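PDB 3MEB: aspartate aminotransferase from Giardia lamblia, which probably catalyses the reversible, pyridoxal-phosphate-dependent transfer of an amino group from L-aspartate to 2-oxoglutarate, giving oxaloacetate and L-glutamate. Local coordinates for residues 113-125 with 300-314. Residues are numbered along the deposited sequence; the frame is centred on the assembly and turned at random.
With EDO (1,2-ethanediol), chain I.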
loop_
_atom_site.group_PDB
_atom_site.type_symbol
_atom_site.label_atom_id
_atom_site.label_comp_id
_atom_site.label_asym_id
_atom_site.label_seq_id
_atom_site.Cartn_x
_atom_site.Cartn_y
_atom_site.Cartn_z
ATOM N N LYS A 113 16.882 -24.878 -5.584
ATOM C CA LYS A 113 16.306 -25.878 -6.497
ATOM C C LYS A 113 14.949 -25.387 -7.033
ATOM O O LYS A 113 14.684 -25.500 -8.216
ATOM C CB LYS A 113 16.154 -27.229 -5.779
ATOM C CG LYS A 113 15.616 -28.385 -6.626
ATOM C CD LYS A 113 15.206 -29.541 -5.711
ATOM C CE LYS A 113 14.948 -30.810 -6.470
ATOM N NZ LYS A 113 13.576 -30.908 -6.982
ATOM N N ALA A 114 14.126 -24.778 -6.173
ATOM C CA ALA A 114 12.829 -24.264 -6.603
ATOM C C ALA A 114 12.978 -23.141 -7.688
ATOM O O ALA A 114 12.256 -23.133 -8.696
ATOM C CB ALA A 114 12.045 -23.777 -5.418
ATOM N N ALA A 115 13.919 -22.222 -7.489
ATOM C CA ALA A 115 14.192 -21.171 -8.476
ATOM C C ALA A 115 14.698 -21.757 -9.783
ATOM O O ALA A 115 14.281 -21.337 -10.860
ATOM C CB ALA A 115 15.235 -20.149 -7.935
ATOM N N GLN A 116 15.636 -22.690 -9.685
ATOM C CA GLN A 116 16.222 -23.338 -10.866
ATOM C C GLN A 116 15.183 -24.074 -11.688
ATOM O O GLN A 116 15.328 -24.195 -12.906
ATOM C CB GLN A 116 17.309 -24.322 -10.441
ATOM C CG GLN A 116 18.546 -23.621 -9.911
ATOM C CD GLN A 116 19.826 -24.385 -10.211
ATOM O OE1 GLN A 116 19.816 -25.606 -10.354
ATOM N NE2 GLN A 116 20.935 -23.662 -10.316
ATOM N N GLU A 117 14.150 -24.586 -11.022
ATOM C CA GLU A 117 13.064 -25.267 -11.709
ATOM C C GLU A 117 11.905 -24.361 -12.176
ATOM O O GLU A 117 10.929 -24.851 -12.729
ATOM C CB GLU A 117 12.534 -26.363 -10.788
ATOM C CG GLU A 117 13.593 -27.384 -10.429
ATOM C CD GLU A 117 13.089 -28.491 -9.523
ATOM O OE1 GLU A 117 12.093 -28.321 -8.812
ATOM O OE2 GLU A 117 13.689 -29.561 -9.568
ATOM N N GLY A 118 11.988 -23.067 -11.917
ATOM C CA GLY A 118 10.985 -22.114 -12.402
ATOM C C GLY A 118 9.705 -22.104 -11.588
ATOM O O GLY A 118 8.664 -21.691 -12.083
ATOM N N ARG A 119 9.802 -22.528 -10.327
ATOM C CA ARG A 119 8.619 -22.792 -9.483
ATOM C C ARG A 119 8.172 -21.595 -8.651
ATOM O O ARG A 119 7.081 -21.630 -8.103
ATOM C CB ARG A 119 8.901 -23.967 -8.560
ATOM C CG ARG A 119 8.932 -25.300 -9.282
ATOM C CD ARG A 119 9.659 -26.309 -8.462
ATOM N NE ARG A 119 9.028 -26.513 -7.170
ATOM C CZ ARG A 119 9.532 -27.247 -6.198
ATOM N NH1 ARG A 119 10.690 -27.877 -6.355
ATOM N NH2 ARG A 119 8.865 -27.359 -5.074
ATOM N N ILE A 120 8.996 -20.536 -8.583
ATOM C CA ILE A 120 8.713 -19.400 -7.712
ATOM C C ILE A 120 8.115 -18.193 -8.424
ATOM O O ILE A 120 8.740 -17.615 -9.341
ATOM C CB ILE A 120 9.953 -18.898 -6.956
ATOM C CG1 ILE A 120 10.660 -20.019 -6.192
ATOM C CG2 ILE A 120 9.549 -17.810 -5.939
ATOM C CD1 ILE A 120 12.095 -19.564 -5.609
ATOM N N ALA A 121 6.918 -17.802 -7.983
ATOM C CA ALA A 121 6.239 -16.627 -8.473
ATOM C C ALA A 121 6.320 -15.551 -7.390
ATOM O O ALA A 121 5.781 -15.757 -6.315
ATOM C CB ALA A 121 4.807 -16.960 -8.779
ATOM N N SER A 122 7.026 -14.440 -7.652
ATOM C CA SER A 122 7.306 -13.449 -6.624
ATOM C C SER A 122 6.733 -12.131 -7.026
ATOM O O SER A 122 6.842 -11.726 -8.191
ATOM C CB SER A 122 8.803 -13.312 -6.352
ATOM O OG SER A 122 9.418 -14.572 -6.058
ATOM N N CYS A 123 6.102 -11.456 -6.076
ATOM C CA CYS A 123 5.564 -10.115 -6.327
ATOM C C CYS A 123 5.726 -9.273 -5.072
ATOM O O CYS A 123 5.267 -9.669 -3.995
ATOM C CB CYS A 123 4.076 -10.202 -6.719
ATOM S SG CYS A 123 3.207 -8.679 -7.083
ATOM N N GLN A 124 6.379 -8.126 -5.222
ATOM C CA GLN A 124 6.463 -7.166 -4.153
ATOM C C GLN A 124 5.095 -6.815 -3.640
ATOM O O GLN A 124 4.127 -6.699 -4.415
ATOM C CB GLN A 124 7.137 -5.866 -4.617
ATOM C CG GLN A 124 7.428 -4.908 -3.488
ATOM C CD GLN A 124 8.274 -3.734 -3.934
ATOM O OE1 GLN A 124 9.050 -3.857 -4.883
ATOM N NE2 GLN A 124 8.064 -2.579 -3.321
ATOM N N SER A 125 5.011 -6.653 -2.333
ATOM C CA SER A 125 3.779 -6.174 -1.741
ATOM C C SER A 125 4.054 -5.264 -0.574
ATOM O O SER A 125 5.198 -4.975 -0.289
ATOM C CB SER A 125 2.849 -7.328 -1.366
ATOM O OG SER A 125 1.584 -6.822 -1.047
ATOM N N VAL A 300 11.054 -26.900 -17.415
ATOM C CA VAL A 300 11.380 -25.676 -16.691
ATOM C C VAL A 300 10.624 -24.453 -17.297
ATOM O O VAL A 300 10.143 -23.573 -16.560
ATOM C CB VAL A 300 12.924 -25.418 -16.631
ATOM C CG1 VAL A 300 13.207 -24.114 -15.933
ATOM C CG2 VAL A 300 13.636 -26.562 -15.906
ATOM N N GLU A 301 10.494 -24.422 -18.626
ATOM C CA GLU A 301 9.869 -23.272 -19.289
ATOM C C GLU A 301 8.376 -23.171 -18.944
ATOM O O GLU A 301 7.851 -22.066 -18.732
ATOM C CB GLU A 301 10.120 -23.299 -20.813
ATOM C CG GLU A 301 11.630 -23.240 -21.190
ATOM C CD GLU A 301 12.358 -24.588 -21.201
ATOM O OE1 GLU A 301 11.836 -25.654 -20.796
ATOM O OE2 GLU A 301 13.501 -24.584 -21.627
ATOM N N LYS A 302 7.713 -24.335 -18.899
ATOM C CA LYS A 302 6.308 -24.393 -18.543
ATOM C C LYS A 302 6.098 -24.054 -17.072
ATOM O O LYS A 302 5.110 -23.407 -16.741
ATOM C CB LYS A 302 5.705 -25.744 -18.869
ATOM C CG LYS A 302 5.499 -25.938 -20.349
ATOM C CD LYS A 302 4.741 -27.196 -20.642
ATOM C CE LYS A 302 4.519 -27.354 -22.126
ATOM N NZ LYS A 302 3.320 -26.552 -22.614
ATOM N N ASN A 303 7.036 -24.486 -16.217
ATOM C CA ASN A 303 7.007 -24.085 -14.804
ATOM C C ASN A 303 7.081 -22.572 -14.679
ATOM O O ASN A 303 6.290 -21.960 -13.937
ATOM C CB ASN A 303 8.122 -24.759 -14.010
ATOM C CG ASN A 303 7.868 -26.232 -13.771
ATOM O OD1 ASN A 303 6.735 -26.719 -13.888
ATOM N ND2 ASN A 303 8.917 -26.954 -13.398
ATOM N N LYS A 304 8.010 -21.973 -15.431
ATOM C CA LYS A 304 8.191 -20.510 -15.443
ATOM C C LYS A 304 6.981 -19.770 -16.029
ATOM O O LYS A 304 6.597 -18.716 -15.553
ATOM C CB LYS A 304 9.455 -20.137 -16.232
ATOM C CG LYS A 304 10.779 -20.510 -15.554
ATOM C CD LYS A 304 11.980 -20.063 -16.401
ATOM C CE LYS A 304 13.312 -20.365 -15.716
ATOM N NZ LYS A 304 14.530 -20.057 -16.552
ATOM N N ALA A 305 6.365 -20.343 -17.055
ATOM C CA ALA A 305 5.149 -19.758 -17.615
ATOM C C ALA A 305 4.005 -19.737 -16.571
ATOM O O ALA A 305 3.254 -18.763 -16.497
ATOM C CB ALA A 305 4.713 -20.496 -18.874
ATOM N N LEU A 306 3.869 -20.805 -15.789
ATOM C CA LEU A 306 2.846 -20.874 -14.734
ATOM C C LEU A 306 3.188 -19.822 -13.663
ATOM O O LEU A 306 2.333 -18.999 -13.242
ATOM C CB LEU A 306 2.746 -22.309 -14.145
ATOM C CG LEU A 306 1.907 -22.496 -12.849
ATOM C CD1 LEU A 306 0.503 -21.994 -13.043
ATOM C CD2 LEU A 306 1.886 -23.966 -12.322
ATOM N N SER A 307 4.455 -19.799 -13.242
ATOM C CA SER A 307 4.834 -18.826 -12.236
ATOM C C SER A 307 4.517 -17.383 -12.696
ATOM O O SER A 307 3.999 -16.543 -11.915
ATOM C CB SER A 307 6.298 -18.973 -11.895
ATOM O OG SER A 307 6.540 -20.229 -11.274
ATOM N N ALA A 308 4.809 -17.104 -13.964
ATOM C CA ALA A 308 4.585 -15.760 -14.505
ATOM C C ALA A 308 3.091 -15.425 -14.556
ATOM O O ALA A 308 2.713 -14.276 -14.333
ATOM C CB ALA A 308 5.219 -15.624 -15.916
ATOM N N ALA A 309 2.257 -16.424 -14.878
ATOM C CA ALA A 309 0.814 -16.251 -14.917
ATOM C C ALA A 309 0.305 -15.906 -13.516
ATOM O O ALA A 309 -0.568 -15.029 -13.327
ATOM C CB ALA A 309 0.120 -17.535 -15.439
ATOM N N MET A 310 0.834 -16.620 -12.523
ATOM C CA MET A 310 0.474 -16.322 -11.143
ATOM C C MET A 310 0.918 -14.917 -10.736
ATOM O O MET A 310 0.120 -14.158 -10.115
ATOM C CB MET A 310 1.002 -17.418 -10.219
ATOM C CG MET A 310 0.267 -18.749 -10.405
ATOM S SD MET A 310 0.632 -19.956 -9.132
ATOM C CE MET A 310 2.409 -20.033 -9.266
ATOM N N VAL A 311 2.131 -14.519 -11.135
ATOM C CA VAL A 311 2.568 -13.150 -10.898
ATOM C C VAL A 311 1.597 -12.169 -11.573
ATOM O O VAL A 311 1.201 -11.159 -10.972
ATOM C CB VAL A 311 4.026 -12.874 -11.351
ATOM C CG1 VAL A 311 4.376 -11.365 -11.172
ATOM C CG2 VAL A 311 5.001 -13.743 -10.570
ATOM N N SER A 312 1.209 -12.457 -12.810
ATOM C CA SER A 312 0.256 -11.608 -13.547
ATOM C C SER A 312 -1.077 -11.413 -12.772
ATOM O O SER A 312 -1.645 -10.305 -12.731
ATOM C CB SER A 312 0.061 -12.151 -14.970
ATOM O OG SER A 312 -1.018 -13.054 -15.100
ATOM N N GLY A 313 -1.546 -12.457 -12.092
ATOM C CA GLY A 313 -2.773 -12.322 -11.287
ATOM C C GLY A 313 -2.533 -11.463 -10.053
ATOM O O GLY A 313 -3.333 -10.561 -9.731
ATOM N N MET A 314 -1.444 -11.732 -9.334
ATOM C CA MET A 314 -1.130 -10.876 -8.149
ATOM C C MET A 314 -1.069 -9.393 -8.537
ATOM O O MET A 314 -1.601 -8.522 -7.831
ATOM C CB MET A 314 0.188 -11.307 -7.484
ATOM C CG MET A 314 0.096 -12.680 -6.850
ATOM S SD MET A 314 1.578 -13.247 -6.006
ATOM C CE MET A 314 2.445 -14.081 -7.290
HETATM C C1 EDO I . 13.602 -24.766 -2.548
HETATM O O1 EDO I . 14.627 -25.025 -3.469
HETATM C C2 EDO I . 13.788 -23.447 -1.836
HETATM O O2 EDO I . 14.765 -23.526 -0.781
#
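S307 and N303, one helical turn apart, reach from helix 300-319 to the two carbonyls at the bend between helix 113-116 and strand 120-125. S307 OG donates to G118 O at 2.7 Å, tilted 25° from the carbonyl plane; N303 ND2 meets E117 O at 3.0 Å, in the carbonyl plane. N303 OD1 turns elsewhere, to the backbone N of E297. G118, with positive phi, closes a Schellman motif, and its bare CA lies 3.5 Å from K304 CG.

Farther along, strand 120-125 and the helix segment run nearly parallel, 26° between their N-to-C directions, their axes approaching to 7.1 Å, and packing is tight around A121. Its CB sits 3.3 Å from S307 O, ringed by V311 CG2, M310 CE and M314 CE; the bend at chi3 (-90°) carries M314 CE to it, while SD rests against C123 CB. F138 of helix 127-142 backs both methionines.

The V300 end is looser: V300 CG1 grazes Q116 O at 3.7 Å, and Q116 and K304 extend into solvent. The helix covers the A121/C123 face of the large sheet's edge strand; helix 97-108 meets the I120/S122 face. Two side-chain donors thus pin the turn, and apolar packing holds the strand.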